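Probable glutathione S-transferase (Bordetella bronchiseptica RB50, PDB 3H1N) probably conjugates glutathione to electrophilic compounds, as a member of the glutathione S-transferase family. Local coordinates at residues D23-D28 against Y76-G81; G29-G34 against L236-G241; G99-D104 against W181-L186; N112-T117 against M161-Q166. All blocks are in the same frame, centred on the assembly; numbering follows the deposited sequence.

Interaction 1: residues D23-D28 against Y76-G81; sequences DLWYWD and YLVADG
W25 and Y76 stand next to each other on adjacent antiparallel strands, with CB of W25 over one face of the phenol ring, 3.4 Å from its centroid, a CH-pi contact. The indole five-membered ring and the Y76 ring are nearly parallel, 13° apart, but offset so that little of one covers the other, their centroids 4.6 Å apart; the hydroxyl of Y76 comes to rest above the indole near its rim. Y76 reaches this place because its chi1 of 61° sets CG between its own backbone N and carbonyl carbon, leaning the ring across to the neighbouring strand. V78 CG2 meets the indole at its edge, 4.0 Å from W25 CD1.

Beneath the rings, W25 and Y76 form a hydrogen-bonded pair, W25 N to Y76 O at 2.8 Å and Y76 N to W25 O at 3.1 Å. D23 and V78 form the next such pair, and L24 and L77 the non-hydrogen-bonded one between them, with CB of L24 4.2 Å from L77 CD1 on the sheet face away from the aromatic pair. Strands 22-25 and 76-79 are the central two of the mixed sheet, ordered 2-1-3-4, of the thioredoxin-like N-terminal domain of glutathione transferases. Helix 59-65 flanks the aromatic side: D62 takes a hydrogen bond with the Y76 hydroxyl, and M59 packs on W25. R51, from beyond strand 48-50, makes a salt bridge with D23.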
loop_
_atom_site.group_PDB
_atom_site.type_symbol
_atom_site.label_atom_id
_atom_site.label_comp_id
_atom_site.label_asym_id
_atom_site.label_seq_id
_atom_site.Cartn_x
_atom_site.Cartn_y
_atom_site.Cartn_z
ATOM N N ASP B 23 -16.231 6.349 14.086
ATOM C CA ASP B 23 -16.561 7.299 13.023
ATOM C C ASP B 23 -15.737 7.025 11.760
ATOM O O ASP B 23 -14.504 7.198 11.753
ATOM C CB ASP B 23 -16.342 8.751 13.473
ATOM C CG ASP B 23 -17.358 9.220 14.498
ATOM O OD1 ASP B 23 -18.529 8.791 14.476
ATOM O OD2 ASP B 23 -16.977 10.059 15.332
ATOM N N LEU B 24 -16.420 6.606 10.703
ATOM C CA LEU B 24 -15.789 6.422 9.392
ATOM C C LEU B 24 -15.933 7.704 8.596
ATOM O O LEU B 24 -17.046 8.211 8.435
ATOM C CB LEU B 24 -16.430 5.261 8.622
ATOM C CG LEU B 24 -15.945 5.020 7.183
ATOM C CD1 LEU B 24 -14.432 4.727 7.161
ATOM C CD2 LEU B 24 -16.761 3.899 6.490
ATOM N N TRP B 25 -14.803 8.232 8.123
ATOM C CA TRP B 25 -14.799 9.427 7.289
ATOM C C TRP B 25 -14.308 9.074 5.878
ATOM O O TRP B 25 -13.124 8.760 5.680
ATOM C CB TRP B 25 -13.898 10.507 7.896
ATOM C CG TRP B 25 -14.462 11.151 9.127
ATOM C CD1 TRP B 25 -14.218 10.796 10.421
ATOM C CD2 TRP B 25 -15.387 12.252 9.177
ATOM N NE1 TRP B 25 -14.916 11.621 11.276
ATOM C CE2 TRP B 25 -15.640 12.523 10.540
ATOM C CE3 TRP B 25 -16.022 13.033 8.201
ATOM C CZ2 TRP B 25 -16.504 13.545 10.958
ATOM C CZ3 TRP B 25 -16.878 14.062 8.615
ATOM C CH2 TRP B 25 -17.102 14.308 9.982
ATOM N N TYR B 26 -15.234 9.089 4.917
ATOM C CA TYR B 26 -14.900 8.875 3.505
ATOM C C TYR B 26 -15.876 9.611 2.589
ATOM O O TYR B 26 -17.046 9.789 2.949
ATOM C CB TYR B 26 -14.854 7.372 3.135
ATOM C CG TYR B 26 -14.298 7.180 1.745
ATOM C CD1 TYR B 26 -12.955 7.452 1.484
ATOM C CD2 TYR B 26 -15.119 6.803 0.674
ATOM C CE1 TYR B 26 -12.423 7.338 0.201
ATOM C CE2 TYR B 26 -14.591 6.683 -0.627
ATOM C CZ TYR B 26 -13.242 6.956 -0.846
ATOM O OH TYR B 26 -12.678 6.842 -2.096
ATOM N N TRP B 27 -15.388 10.014 1.409
ATOM C CA TRP B 27 -16.200 10.707 0.387
ATOM C C TRP B 27 -17.561 10.051 0.188
ATOM O O TRP B 27 -17.658 8.825 0.122
ATOM C CB TRP B 27 -15.463 10.753 -0.963
ATOM C CG TRP B 27 -14.083 11.349 -0.860
ATOM C CD1 TRP B 27 -12.896 10.689 -0.956
ATOM C CD2 TRP B 27 -13.769 12.725 -0.628
ATOM N NE1 TRP B 27 -11.843 11.580 -0.785
ATOM C CE2 TRP B 27 -12.360 12.834 -0.585
ATOM C CE3 TRP B 27 -14.542 13.880 -0.450
ATOM C CZ2 TRP B 27 -11.711 14.052 -0.369
ATOM C CZ3 TRP B 27 -13.891 15.094 -0.238
ATOM C CH2 TRP B 27 -12.486 15.163 -0.200
ATOM N N ASP B 28 -18.603 10.868 0.097
ATOM C CA ASP B 28 -19.937 10.401 -0.282
ATOM C C ASP B 28 -19.962 10.278 -1.807
ATOM O O ASP B 28 -19.087 10.818 -2.480
ATOM C CB ASP B 28 -20.992 11.412 0.195
ATOM C CG ASP B 28 -22.424 10.846 0.203
ATOM O OD1 ASP B 28 -22.646 9.671 -0.154
ATOM O OD2 ASP B 28 -23.345 11.596 0.577
ATOM N N TYR B 76 -10.462 7.613 6.716
ATOM C CA TYR B 76 -9.906 7.475 8.053
ATOM C C TYR B 76 -11.008 7.082 9.042
ATOM O O TYR B 76 -12.214 7.283 8.793
ATOM C CB TYR B 76 -9.091 8.712 8.492
ATOM C CG TYR B 76 -9.880 10.005 8.549
ATOM C CD1 TYR B 76 -10.072 10.778 7.400
ATOM C CD2 TYR B 76 -10.413 10.461 9.750
ATOM C CE1 TYR B 76 -10.802 11.985 7.446
ATOM C CE2 TYR B 76 -11.142 11.657 9.816
ATOM C CZ TYR B 76 -11.335 12.413 8.654
ATOM O OH TYR B 76 -12.069 13.578 8.706
ATOM N N LEU B 77 -10.598 6.427 10.097
ATOM C CA LEU B 77 -11.455 5.885 11.109
ATOM C C LEU B 77 -11.053 6.447 12.456
ATOM O O LEU B 77 -9.945 6.353 12.859
ATOM C CB LEU B 77 -11.363 4.360 11.138
ATOM C CG LEU B 77 -12.399 3.614 11.962
ATOM C CD1 LEU B 77 -13.676 3.549 11.284
ATOM C CD2 LEU B 77 -11.975 2.309 12.425
ATOM N N VAL B 78 -11.995 7.056 13.110
ATOM C CA VAL B 78 -11.797 7.540 14.470
ATOM C C VAL B 78 -12.424 6.512 15.417
ATOM O O VAL B 78 -13.643 6.316 15.429
ATOM C CB VAL B 78 -12.386 8.953 14.677
ATOM C CG1 VAL B 78 -11.915 9.534 16.010
ATOM C CG2 VAL B 78 -11.943 9.882 13.526
ATOM N N ALA B 79 -11.559 5.836 16.168
ATOM C CA ALA B 79 -11.929 4.656 16.954
ATOM C C ALA B 79 -11.062 4.623 18.189
ATOM O O ALA B 79 -9.839 4.732 18.082
ATOM C CB ALA B 79 -11.689 3.387 16.142
ATOM N N ASP B 80 -11.688 4.487 19.358
ATOM C CA ASP B 80 -10.953 4.178 20.585
ATOM C C ASP B 80 -9.798 5.161 20.816
ATOM O O ASP B 80 -8.683 4.758 21.187
ATOM C CB ASP B 80 -10.426 2.730 20.508
ATOM C CG ASP B 80 -11.542 1.690 20.520
ATOM O OD1 ASP B 80 -11.408 0.643 19.841
ATOM O OD2 ASP B 80 -12.556 1.920 21.211
ATOM N N GLY B 81 -10.057 6.443 20.558
ATOM C CA GLY B 81 -9.081 7.495 20.814
ATOM C C GLY B 81 -8.049 7.705 19.718
ATOM O O GLY B 81 -7.216 8.593 19.811
#

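Interaction 2: residues G29-G34 against L236-G241; sequences GIPGRG and LPFGDG
I30 meets G241 with both branches, CG2 and CD1: chi1 of 58° tucks CG1 over its own backbone, and CG2 then falls beside the N, 3.7 Å from G241 N. In L236, CG is anti to the carbonyl carbon (chi1 -63°), and the extended branch beyond it carries CD1 to the backbone of G29, 3.5 Å from G29 N. Two irregular segments are joined here, the turn between strand 22-25 and helix 34-43 of the thioredoxin-like domain and the C-terminal tail beyond helix 224-230, so the contact ties the end of the chain back to the N-terminal domain.

P31 is the buried residue of the group. Its ring lies against the backbone of the tail, CG 3.0 Å from L236 O and CD 3.3 Å from P237 O, and CG also approaches the F238 ring obliquely, 4.1 Å from CD1. That phenyl group meets the rings of H190 and H197 as well, both on helix 183-198, which places the tail between the two domains. G241 is at close quarters with I30: its CA lies 3.8 Å from I30 CD1, and its carbonyl oxygen accepts a hydrogen bond from R244. Direct packing is of carbon against carbon and against backbone N and O atoms, and a water bridges the two backbones, donating to G29 O and to P237 O at 2.7 Å each.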
loop_
_atom_site.group_PDB
_atom_site.type_symbol
_atom_site.label_atom_id
_atom_site.label_comp_id
_atom_site.label_asym_id
_atom_site.label_seq_id
_atom_site.Cartn_x
_atom_site.Cartn_y
_atom_site.Cartn_z
ATOM N N GLY B 29 -20.952 9.569 -2.349
ATOM C CA GLY B 29 -21.178 9.553 -3.800
ATOM C C GLY B 29 -20.679 8.342 -4.575
ATOM O O GLY B 29 -21.312 7.930 -5.543
ATOM N N ILE B 30 -19.540 7.792 -4.153
ATOM C CA ILE B 30 -18.897 6.638 -4.787
ATOM C C ILE B 30 -18.586 5.596 -3.691
ATOM O O ILE B 30 -18.397 5.983 -2.527
ATOM C CB ILE B 30 -17.567 7.064 -5.496
ATOM C CG1 ILE B 30 -16.600 7.712 -4.491
ATOM C CG2 ILE B 30 -17.864 8.007 -6.660
ATOM C CD1 ILE B 30 -15.121 7.822 -4.930
ATOM N N PRO B 31 -18.529 4.284 -4.045
ATOM C CA PRO B 31 -18.098 3.318 -3.027
ATOM C C PRO B 31 -16.631 3.582 -2.671
ATOM O O PRO B 31 -16.286 3.641 -1.488
ATOM C CB PRO B 31 -18.278 1.962 -3.713
ATOM C CG PRO B 31 -19.301 2.209 -4.800
ATOM C CD PRO B 31 -19.022 3.613 -5.266
ATOM N N GLY B 32 -15.797 3.768 -3.691
ATOM C CA GLY B 32 -14.379 4.165 -3.496
ATOM C C GLY B 32 -13.563 3.298 -2.543
ATOM O O GLY B 32 -13.849 2.118 -2.360
ATOM N N ARG B 33 -12.527 3.882 -1.939
ATOM C CA ARG B 33 -11.674 3.177 -0.979
ATOM C C ARG B 33 -12.414 2.865 0.323
ATOM O O ARG B 33 -12.089 1.894 1.028
ATOM C CB ARG B 33 -10.424 4.013 -0.666
ATOM C CG ARG B 33 -9.662 4.488 -1.892
ATOM C CD ARG B 33 -8.395 5.254 -1.520
ATOM N NE ARG B 33 -7.598 5.607 -2.698
ATOM C CZ ARG B 33 -6.636 6.532 -2.700
ATOM N NH1 ARG B 33 -6.367 7.211 -1.596
ATOM N NH2 ARG B 33 -5.950 6.793 -3.810
ATOM N N GLY B 34 -13.393 3.705 0.651
ATOM C CA GLY B 34 -14.137 3.559 1.894
ATOM C C GLY B 34 -14.916 2.256 1.937
ATOM O O GLY B 34 -15.126 1.696 3.009
ATOM N N LEU B 236 -23.581 2.079 -2.179
ATOM C CA LEU B 236 -23.633 2.939 -3.357
ATOM C C LEU B 236 -23.162 2.167 -4.595
ATOM O O LEU B 236 -22.189 1.409 -4.511
ATOM C CB LEU B 236 -22.751 4.181 -3.146
ATOM C CG LEU B 236 -23.166 5.128 -2.011
ATOM C CD1 LEU B 236 -22.261 6.364 -1.976
ATOM C CD2 LEU B 236 -24.599 5.546 -2.160
ATOM N N PRO B 237 -23.825 2.374 -5.753
ATOM C CA PRO B 237 -23.341 1.720 -6.972
ATOM C C PRO B 237 -22.048 2.378 -7.474
ATOM O O PRO B 237 -21.745 3.520 -7.097
ATOM C CB PRO B 237 -24.476 1.952 -7.964
ATOM C CG PRO B 237 -25.088 3.245 -7.534
ATOM C CD PRO B 237 -24.925 3.316 -6.028
ATOM N N PHE B 238 -21.291 1.662 -8.306
ATOM C CA PHE B 238 -20.118 2.254 -8.946
ATOM C C PHE B 238 -20.594 3.360 -9.882
ATOM O O PHE B 238 -21.725 3.328 -10.371
ATOM C CB PHE B 238 -19.330 1.210 -9.742
ATOM C CG PHE B 238 -18.876 0.024 -8.927
ATOM C CD1 PHE B 238 -17.824 0.148 -8.023
ATOM C CD2 PHE B 238 -19.495 -1.217 -9.074
ATOM C CE1 PHE B 238 -17.390 -0.953 -7.265
ATOM C CE2 PHE B 238 -19.067 -2.331 -8.325
ATOM C CZ PHE B 238 -18.015 -2.190 -7.418
ATOM N N GLY B 239 -19.740 4.347 -10.104
ATOM C CA GLY B 239 -20.055 5.451 -10.997
ATOM C C GLY B 239 -18.756 6.081 -11.447
ATOM O O GLY B 239 -18.031 5.510 -12.258
ATOM N N ASP B 240 -18.452 7.249 -10.914
ATOM C CA ASP B 240 -17.219 7.929 -11.295
ATOM C C ASP B 240 -16.222 7.951 -10.155
ATOM O O ASP B 240 -15.637 8.988 -9.828
ATOM C CB ASP B 240 -17.521 9.316 -11.856
ATOM C CG ASP B 240 -18.306 9.238 -13.143
ATOM O OD1 ASP B 240 -17.688 9.120 -14.225
ATOM O OD2 ASP B 240 -19.548 9.241 -13.066
ATOM N N GLY B 241 -16.020 6.774 -9.575
ATOM C CA GLY B 241 -15.022 6.581 -8.533
ATOM C C GLY B 241 -13.796 5.899 -9.089
ATOM O O GLY B 241 -13.278 6.290 -10.132
HETATM O O HOH W 1 -22.812 5.914 -6.560
#

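Interaction 3: residues G99-D104 against W181-L186; sequences GLAPPD and WSYADL
One backbone hydrogen bond joins the two segments: Y183 N donates to L100 O at 2.9 Å, with the donor in the carbonyl plane and an N-H...O angle of 145°. The same oxygen receives a CA-H...O contact from S182, its CA only 3.1 Å away, so L100 O faces the very start of helix 183-198.

Apolar contacts flank this bond. L100 extends alongside W181, CD2 of L100 meeting the six-membered part of the indole obliquely, 4.0 Å from CH2. Y183, its CG swung back over the main chain by a chi1 of 64°, sends its ring past the loop, where CE2 lies 3.9 Å from A101 CB. Around them, L94 and A40 cover L100, L91 and L92 of helix 87-97 pack on Y183, and the indole nitrogen of W181 is hydrogen-bonded to E225.

Within 181-186 the polar contacts centre on D185, whose OD2 accepts from S182 N at 2.8 Å on the anti side and from S182 OG, which stands well above the carboxylate plane. The other oxygen, OD1, accepts a hydrogen bond from the backbone N of L175. S182 at the N-cap and D185 form a capping box, although its return bond, from A184 N to S182 OG, is weak; this is consistent with the N-capping box familiar at the start of the core helix in the glutathione transferase C-terminal domain.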
loop_
_atom_site.group_PDB
_atom_site.type_symbol
_atom_site.label_atom_id
_atom_site.label_comp_id
_atom_site.label_asym_id
_atom_site.label_seq_id
_atom_site.Cartn_x
_atom_site.Cartn_y
_atom_site.Cartn_z
ATOM N N GLY B 99 -11.191 -9.565 15.520
ATOM C CA GLY B 99 -11.099 -10.943 15.026
ATOM C C GLY B 99 -11.489 -11.116 13.560
ATOM O O GLY B 99 -11.988 -12.172 13.171
ATOM N N LEU B 100 -11.260 -10.086 12.746
ATOM C CA LEU B 100 -11.530 -10.181 11.295
ATOM C C LEU B 100 -10.319 -10.714 10.530
ATOM O O LEU B 100 -10.269 -10.674 9.292
ATOM C CB LEU B 100 -11.970 -8.821 10.727
ATOM C CG LEU B 100 -13.076 -8.090 11.498
ATOM C CD1 LEU B 100 -13.542 -6.881 10.718
ATOM C CD2 LEU B 100 -14.247 -9.030 11.817
ATOM N N ALA B 101 -9.322 -11.171 11.280
ATOM C CA ALA B 101 -8.129 -11.785 10.720
ATOM C C ALA B 101 -7.657 -12.868 11.698
ATOM O O ALA B 101 -8.103 -12.884 12.854
ATOM C CB ALA B 101 -7.047 -10.737 10.506
ATOM N N PRO B 102 -6.750 -13.765 11.250
ATOM C CA PRO B 102 -6.310 -14.878 12.091
ATOM C C PRO B 102 -5.722 -14.398 13.425
ATOM O O PRO B 102 -5.274 -13.253 13.514
ATOM C CB PRO B 102 -5.250 -15.572 11.225
ATOM C CG PRO B 102 -5.620 -15.227 9.822
ATOM C CD PRO B 102 -6.150 -13.827 9.903
ATOM N N PRO B 103 -5.758 -15.258 14.468
ATOM C CA PRO B 103 -5.249 -14.855 15.778
ATOM C C PRO B 103 -3.720 -14.885 15.854
ATOM O O PRO B 103 -3.135 -14.291 16.755
ATOM C CB PRO B 103 -5.870 -15.886 16.734
ATOM C CG PRO B 103 -6.193 -17.072 15.892
ATOM C CD PRO B 103 -6.465 -16.556 14.508
ATOM N N ASP B 104 -3.091 -15.570 14.904
ATOM C CA ASP B 104 -1.656 -15.801 14.932
ATOM C C ASP B 104 -0.906 -14.788 14.077
ATOM O O ASP B 104 -1.471 -14.219 13.127
ATOM C CB ASP B 104 -1.340 -17.218 14.448
ATOM C CG ASP B 104 -1.774 -17.449 13.011
ATOM O OD1 ASP B 104 -2.998 -17.427 12.735
ATOM O OD2 ASP B 104 -0.885 -17.644 12.159
ATOM N N TRP B 181 -14.231 -16.372 6.972
ATOM C CA TRP B 181 -13.790 -15.207 6.184
ATOM C C TRP B 181 -12.940 -14.260 7.024
ATOM O O TRP B 181 -13.140 -14.151 8.235
ATOM C CB TRP B 181 -14.956 -14.438 5.527
ATOM C CG TRP B 181 -15.996 -13.839 6.478
ATOM C CD1 TRP B 181 -17.197 -14.396 6.825
ATOM C CD2 TRP B 181 -15.928 -12.576 7.166
ATOM N NE1 TRP B 181 -17.875 -13.563 7.691
ATOM C CE2 TRP B 181 -17.121 -12.443 7.918
ATOM C CE3 TRP B 181 -14.974 -11.548 7.225
ATOM C CZ2 TRP B 181 -17.385 -11.319 8.727
ATOM C CZ3 TRP B 181 -15.237 -10.430 8.025
ATOM C CH2 TRP B 181 -16.429 -10.325 8.765
ATOM N N SER B 182 -11.987 -13.613 6.356
ATOM C CA SER B 182 -11.184 -12.530 6.918
ATOM C C SER B 182 -11.518 -11.260 6.135
ATOM O O SER B 182 -12.216 -11.323 5.117
ATOM C CB SER B 182 -9.693 -12.839 6.772
ATOM O OG SER B 182 -9.290 -12.679 5.416
ATOM N N TYR B 183 -11.016 -10.101 6.574
ATOM C CA TYR B 183 -11.322 -8.885 5.824
ATOM C C TYR B 183 -10.753 -8.883 4.395
ATOM O O TYR B 183 -11.324 -8.246 3.513
ATOM C CB TYR B 183 -10.927 -7.632 6.589
ATOM C CG TYR B 183 -9.456 -7.459 6.856
ATOM C CD1 TYR B 183 -8.592 -7.012 5.855
ATOM C CD2 TYR B 183 -8.936 -7.663 8.133
ATOM C CE1 TYR B 183 -7.229 -6.809 6.114
ATOM C CE2 TYR B 183 -7.581 -7.456 8.403
ATOM C CZ TYR B 183 -6.732 -7.037 7.389
ATOM O OH TYR B 183 -5.383 -6.812 7.649
ATOM N N ALA B 184 -9.644 -9.600 4.176
ATOM C CA ALA B 184 -9.074 -9.746 2.836
ATOM C C ALA B 184 -10.018 -10.516 1.886
ATOM O O ALA B 184 -10.072 -10.220 0.682
ATOM C CB ALA B 184 -7.711 -10.408 2.903
ATOM N N ASP B 185 -10.760 -11.479 2.424
ATOM C CA ASP B 185 -11.788 -12.167 1.631
ATOM C C ASP B 185 -12.887 -11.208 1.170
ATOM O O ASP B 185 -13.340 -11.284 0.013
ATOM C CB ASP B 185 -12.399 -13.359 2.385
ATOM C CG ASP B 185 -11.371 -14.402 2.756
ATOM O OD1 ASP B 185 -10.979 -15.201 1.884
ATOM O OD2 ASP B 185 -10.967 -14.437 3.936
ATOM N N LEU B 186 -13.323 -10.312 2.067
ATOM C CA LEU B 186 -14.336 -9.308 1.694
ATOM C C LEU B 186 -13.798 -8.336 0.649
ATOM O O LEU B 186 -14.482 -7.990 -0.313
ATOM C CB LEU B 186 -14.823 -8.529 2.915
ATOM C CG LEU B 186 -15.357 -9.312 4.110
ATOM C CD1 LEU B 186 -15.869 -8.317 5.149
ATOM C CD2 LEU B 186 -16.471 -10.308 3.704
#

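Interaction 4: residues N112-T117 against M161-Q166; sequences NQLQLT and MQYFEQ
T117 turns its CB toward segment 161-166 of helix 142-167, where it lies 4.2 Å from F164 CZ. From that carbon the methyl CG2, anti to the backbone N (chi1 -59° for OG1), points at the neighbouring Y163 and F164 rings, 3.7 Å from F164 CZ and 4.1 Å from Y163 CE2, oblique to both. The hydroxyl turns back: OG1 donates to Q113 O of its own helix at 2.8 Å, on the face of that carbonyl opposite to the one met by T117 N. A water donates to OG1 and also to Y163 OH, 2.7 Å away, bridging the helices at the polar end of an otherwise apolar seam; its bond from Q113 NE2 is weak.

L114, one turn back, packs against the same two rings. Its CD2 comes in at the edge of F164, 4.0 Å from CE1, and reaches Y163 CE2 as well. F164 in turn has Y163 CD2 of its own helix over one face.

The segments run antiparallel at 159°, with axes 12.0 Å apart, and the Y163 and F164 side chains span the gap. Several polar ends point on to the second subunit: Q113 OE1 accepts a hydrogen bond from A85 N, and Y163 OH bonds P70 O, both of that subunit, while F72 there meets the Y163 ring edge-to-face. In its own chain the pair of helices 105-127 and 142-167 is flanked by helix 183-198, with A184 on L114 and L188 on F164, and by helix 211-221, with L213 on F164.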
loop_
_atom_site.group_PDB
_atom_site.type_symbol
_atom_site.label_atom_id
_atom_site.label_comp_id
_atom_site.label_asym_id
_atom_site.label_seq_id
_atom_site.Cartn_x
_atom_site.Cartn_y
_atom_site.Cartn_z
ATOM N N ASN B 112 -2.546 -9.176 5.828
ATOM C CA ASN B 112 -2.079 -7.822 5.556
ATOM C C ASN B 112 -1.464 -7.712 4.149
ATOM O O ASN B 112 -1.808 -6.791 3.398
ATOM C CB ASN B 112 -1.081 -7.346 6.630
ATOM C CG ASN B 112 -0.747 -5.860 6.511
ATOM O OD1 ASN B 112 -1.634 -5.025 6.348
ATOM N ND2 ASN B 112 0.548 -5.524 6.617
ATOM N N GLN B 113 -0.618 -8.667 3.768
ATOM C CA GLN B 113 -0.044 -8.594 2.428
ATOM C C GLN B 113 -1.066 -8.847 1.330
ATOM O O GLN B 113 -0.996 -8.223 0.279
ATOM C CB GLN B 113 1.210 -9.453 2.252
ATOM C CG GLN B 113 1.016 -10.938 2.114
ATOM C CD GLN B 113 2.343 -11.641 1.848
ATOM O OE1 GLN B 113 3.226 -11.634 2.689
ATOM N NE2 GLN B 113 2.484 -12.235 0.669
ATOM N N LEU B 114 -2.017 -9.742 1.577
ATOM C CA LEU B 114 -3.114 -9.942 0.633
ATOM C C LEU B 114 -3.889 -8.639 0.434
ATOM O O LEU B 114 -4.179 -8.249 -0.704
ATOM C CB LEU B 114 -4.050 -11.044 1.113
ATOM C CG LEU B 114 -3.597 -12.503 0.920
ATOM C CD1 LEU B 114 -4.498 -13.455 1.723
ATOM C CD2 LEU B 114 -3.559 -12.901 -0.580
ATOM N N GLN B 115 -4.216 -7.966 1.539
ATOM C CA GLN B 115 -4.907 -6.672 1.467
ATOM C C GLN B 115 -4.107 -5.613 0.708
ATOM O O GLN B 115 -4.674 -4.858 -0.085
ATOM C CB GLN B 115 -5.317 -6.151 2.863
ATOM C CG GLN B 115 -6.148 -4.839 2.828
ATOM C CD GLN B 115 -7.533 -5.015 2.199
ATOM O OE1 GLN B 115 -7.993 -4.150 1.428
ATOM N NE2 GLN B 115 -8.205 -6.106 2.527
ATOM N N LEU B 116 -2.798 -5.560 0.931
ATOM C CA LEU B 116 -1.969 -4.594 0.221
ATOM C C LEU B 116 -1.918 -4.895 -1.273
ATOM O O LEU B 116 -1.782 -3.972 -2.094
ATOM C CB LEU B 116 -0.542 -4.540 0.816
ATOM C CG LEU B 116 -0.476 -3.960 2.227
ATOM C CD1 LEU B 116 0.924 -4.180 2.883
ATOM C CD2 LEU B 116 -0.827 -2.472 2.203
ATOM N N THR B 117 -2.034 -6.181 -1.613
ATOM C CA THR B 117 -1.980 -6.634 -3.008
ATOM C C THR B 117 -3.297 -6.288 -3.668
ATOM O O THR B 117 -3.341 -5.842 -4.829
ATOM C CB THR B 117 -1.649 -8.154 -3.093
ATOM O OG1 THR B 117 -0.379 -8.383 -2.464
ATOM C CG2 THR B 117 -1.573 -8.638 -4.552
HETATM N N MSE B 161 -5.299 -11.840 -10.825
HETATM C CA MSE B 161 -6.349 -12.835 -10.648
HETATM C C MSE B 161 -5.784 -14.244 -10.449
HETATM O O MSE B 161 -6.247 -14.989 -9.566
HETATM C CB MSE B 161 -7.380 -12.770 -11.787
HETATM C CG MSE B 161 -8.240 -11.501 -11.685
HETATM SE SE MSE B 161 -9.432 -11.242 -13.176
HETATM C CE MSE B 161 -10.821 -12.466 -12.642
ATOM N N GLN B 162 -4.783 -14.600 -11.254
ATOM C CA GLN B 162 -4.071 -15.875 -11.088
ATOM C C GLN B 162 -3.447 -15.974 -9.701
ATOM O O GLN B 162 -3.487 -17.031 -9.070
ATOM C CB GLN B 162 -2.982 -16.059 -12.155
ATOM C CG GLN B 162 -2.419 -17.500 -12.248
ATOM C CD GLN B 162 -3.446 -18.510 -12.754
ATOM O OE1 GLN B 162 -4.291 -18.993 -12.002
ATOM N NE2 GLN B 162 -3.371 -18.831 -14.036
ATOM N N TYR B 163 -2.880 -14.869 -9.228
ATOM C CA TYR B 163 -2.299 -14.827 -7.888
ATOM C C TYR B 163 -3.339 -15.176 -6.825
ATOM O O TYR B 163 -3.099 -16.061 -5.994
ATOM C CB TYR B 163 -1.618 -13.480 -7.599
ATOM C CG TYR B 163 -1.072 -13.407 -6.196
ATOM C CD1 TYR B 163 0.104 -14.082 -5.850
ATOM C CD2 TYR B 163 -1.743 -12.688 -5.205
ATOM C CE1 TYR B 163 0.602 -14.041 -4.551
ATOM C CE2 TYR B 163 -1.242 -12.629 -3.903
ATOM C CZ TYR B 163 -0.062 -13.298 -3.594
ATOM O OH TYR B 163 0.407 -13.250 -2.306
ATOM N N PHE B 164 -4.508 -14.534 -6.883
ATOM C CA PHE B 164 -5.562 -14.852 -5.928
ATOM C C PHE B 164 -6.088 -16.267 -6.066
ATOM O O PHE B 164 -6.360 -16.920 -5.055
ATOM C CB PHE B 164 -6.661 -13.780 -5.906
ATOM C CG PHE B 164 -6.126 -12.429 -5.493
ATOM C CD1 PHE B 164 -5.505 -12.278 -4.252
ATOM C CD2 PHE B 164 -6.206 -11.334 -6.346
ATOM C CE1 PHE B 164 -4.960 -11.035 -3.861
ATOM C CE2 PHE B 164 -5.671 -10.076 -5.954
ATOM C CZ PHE B 164 -5.059 -9.942 -4.721
ATOM N N GLU B 165 -6.155 -16.764 -7.299
ATOM C CA GLU B 165 -6.524 -18.156 -7.533
ATOM C C GLU B 165 -5.591 -19.139 -6.803
ATOM O O GLU B 165 -6.047 -20.149 -6.251
ATOM C CB GLU B 165 -6.562 -18.469 -9.033
ATOM C CG GLU B 165 -7.102 -19.877 -9.370
ATOM C CD GLU B 165 -8.596 -20.036 -9.106
ATOM O OE1 GLU B 165 -9.259 -19.026 -8.811
ATOM O OE2 GLU B 165 -9.118 -21.176 -9.189
ATOM N N GLN B 166 -4.296 -18.841 -6.815
ATOM C CA GLN B 166 -3.296 -19.680 -6.140
ATOM C C GLN B 166 -3.313 -19.508 -4.627
ATOM O O GLN B 166 -3.191 -20.485 -3.896
ATOM C CB GLN B 166 -1.880 -19.449 -6.699
ATOM C CG GLN B 166 -1.734 -19.725 -8.210
ATOM C CD GLN B 166 -2.503 -20.967 -8.693
ATOM O OE1 GLN B 166 -3.473 -20.856 -9.451
ATOM N NE2 GLN B 166 -2.068 -22.141 -8.261
HETATM O O HOH W 2 0.485 -10.680 -1.510
#

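In the fold
From the N terminus, strand 22-25 first pairs with strand 76-79 in interaction 1, closing a loop that holds helix 34-43, strand 48-50 and helix 59-65. The turn following strand 22-25 enters interaction 2, which is completed only by the C-terminal tail about 200 residues later; interactions 1 and 2 cross along the chain and touch where Y26 OH meets R33 N, probably by a hydrogen bond. Interaction 3 ties the linker after helix 87-97 to helix 183-198 and encloses interaction 4, which joins helices 105-127 and 142-167; the two touch through Y183 and Q115. Both lie within the span of interaction 2, which returns the tail to the thioredoxin-like domain.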